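Local coordinates for protein neurotoxin (Clostridium botulinum, PDB 3N7L) that forms the receptor-binding domain of a botulinum neurotoxin, which probably attaches the toxin to neurons by binding gangliosides, at residues 55-60 and 180-185. Residues are numbered along the deposited sequence; the frame is centred on the assembly and turned at random.
Sequences KVIVTQ and TITFQM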
# COMPACT_ATOMS: atom_id res chain seq x y z
N LYS A 55 12.60 -17.20 -10.31
CA LYS A 55 11.95 -18.37 -9.75
C LYS A 55 12.58 -18.69 -8.40
O LYS A 55 13.80 -18.80 -8.29
CB LYS A 55 12.11 -19.56 -10.70
CG LYS A 55 11.47 -20.84 -10.22
CD LYS A 55 11.72 -21.97 -11.22
CE LYS A 55 11.01 -23.24 -10.80
NZ LYS A 55 11.25 -24.34 -11.78
N VAL A 56 11.75 -18.82 -7.37
CA VAL A 56 12.24 -19.15 -6.04
C VAL A 56 11.63 -20.48 -5.62
O VAL A 56 10.40 -20.63 -5.57
CB VAL A 56 11.87 -18.07 -5.00
CG1 VAL A 56 12.34 -18.49 -3.61
CG2 VAL A 56 12.51 -16.74 -5.38
N ILE A 57 12.48 -21.46 -5.34
CA ILE A 57 12.00 -22.78 -4.95
C ILE A 57 12.34 -23.12 -3.50
O ILE A 57 13.51 -23.14 -3.12
CB ILE A 57 12.59 -23.87 -5.86
CG1 ILE A 57 12.29 -23.53 -7.32
CG2 ILE A 57 11.98 -25.22 -5.50
CD1 ILE A 57 12.96 -24.46 -8.31
N VAL A 58 11.31 -23.37 -2.71
CA VAL A 58 11.49 -23.72 -1.32
C VAL A 58 11.08 -25.18 -1.12
O VAL A 58 9.94 -25.56 -1.39
CB VAL A 58 10.62 -22.84 -0.39
CG1 VAL A 58 10.82 -23.25 1.06
CG2 VAL A 58 10.97 -21.37 -0.59
N THR A 59 12.03 -25.99 -0.67
CA THR A 59 11.77 -27.41 -0.43
C THR A 59 11.90 -27.64 1.07
O THR A 59 13.00 -27.55 1.63
CB THR A 59 12.78 -28.30 -1.17
OG1 THR A 59 12.76 -27.97 -2.56
CG2 THR A 59 12.43 -29.77 -0.99
N GLN A 60 10.79 -27.94 1.72
CA GLN A 60 10.81 -28.16 3.16
C GLN A 60 10.89 -29.63 3.55
O GLN A 60 10.99 -30.51 2.69
CB GLN A 60 9.58 -27.50 3.79
CG GLN A 60 8.26 -27.86 3.13
CD GLN A 60 7.28 -26.70 3.14
OE1 GLN A 60 7.22 -25.92 4.09
NE2 GLN A 60 6.49 -26.58 2.07
N THR A 180 7.21 -28.78 -1.67
CA THR A 180 7.88 -27.79 -2.50
C THR A 180 6.96 -26.62 -2.82
O THR A 180 5.80 -26.81 -3.17
CB THR A 180 8.36 -28.41 -3.84
OG1 THR A 180 9.39 -29.37 -3.58
CG2 THR A 180 8.91 -27.33 -4.77
N ILE A 181 7.49 -25.40 -2.67
CA ILE A 181 6.73 -24.19 -2.96
C ILE A 181 7.54 -23.40 -3.98
O ILE A 181 8.71 -23.08 -3.76
CB ILE A 181 6.53 -23.32 -1.70
CG1 ILE A 181 5.81 -24.14 -0.62
CG2 ILE A 181 5.69 -22.08 -2.04
CD1 ILE A 181 5.75 -23.45 0.72
N THR A 182 6.91 -23.09 -5.11
CA THR A 182 7.57 -22.36 -6.17
C THR A 182 6.98 -20.97 -6.40
O THR A 182 5.80 -20.83 -6.75
CB THR A 182 7.49 -23.14 -7.50
OG1 THR A 182 8.12 -24.42 -7.33
CG2 THR A 182 8.19 -22.38 -8.61
N PHE A 183 7.81 -19.95 -6.19
CA PHE A 183 7.42 -18.56 -6.40
C PHE A 183 7.84 -18.19 -7.82
O PHE A 183 9.03 -18.13 -8.13
CB PHE A 183 8.13 -17.64 -5.41
CG PHE A 183 7.69 -17.81 -3.98
CD1 PHE A 183 6.83 -16.89 -3.38
CD2 PHE A 183 8.15 -18.89 -3.22
CE1 PHE A 183 6.45 -17.03 -2.05
CE2 PHE A 183 7.77 -19.04 -1.89
CZ PHE A 183 6.91 -18.11 -1.30
N GLN A 184 6.87 -17.98 -8.70
CA GLN A 184 7.17 -17.64 -10.09
C GLN A 184 5.88 -17.22 -10.78
O GLN A 184 4.84 -17.84 -10.61
CB GLN A 184 7.78 -18.85 -10.80
CG GLN A 184 8.08 -18.64 -12.28
CD GLN A 184 8.78 -19.83 -12.92
OE1 GLN A 184 8.26 -20.95 -12.91
NE2 GLN A 184 9.96 -19.60 -13.48
N MET A 185 5.97 -16.15 -11.57
CA MET A 185 4.80 -15.66 -12.29
C MET A 185 4.62 -16.41 -13.60
O MET A 185 5.29 -16.12 -14.60
CB MET A 185 4.94 -14.17 -12.53
CG MET A 185 5.23 -13.42 -11.25
SD MET A 185 5.08 -11.66 -11.44
CE MET A 185 3.31 -11.46 -11.29
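Val56 and Phe183 face each other as a hydrogen-bonded antiparallel pair, Val56 N reaching Phe183 O at 2.9 Å and Phe183 N reaching Val56 O at 2.7 Å. Val58 and Ile181 repeat the pattern, and the 176° angle at the hydrogen makes Val58 N to Ile181 O almost straight. The four side chains of these pairs make the buried face, where Val56 CB and Phe183 CB meet at 3.8 Å. With CG anti to its carbonyl carbon (chi1 -69°), Phe183 swings its ring along the sheet toward Val58, and Val58 CG2 lies 4.2 Å from Phe183 CE2; Val56 O sits at the ring edge. Beta-branched valine and isoleucine suit extended backbone and fill this layer, where Leu9 and Leu11 of strand 7-14 pack from the other sheet of the lectin-like sandwich and Phe208 meets Phe183 edge to face.

The opposite face is partly exposed. Its threonines keep beta-branching yet tolerate water, and Ile57 CG2 touches Thr180 CG2 at 3.8 Å. Lys55 CE lies 3.7 Å from Thr182 CG2, and the extended lysine methylenes rest against the amide of Gln184, whose OE1 is hydrogen-bonded to Asn186 ND2. Backbone bonds thus set the register, while apolar packing commits one face to the sandwich interior.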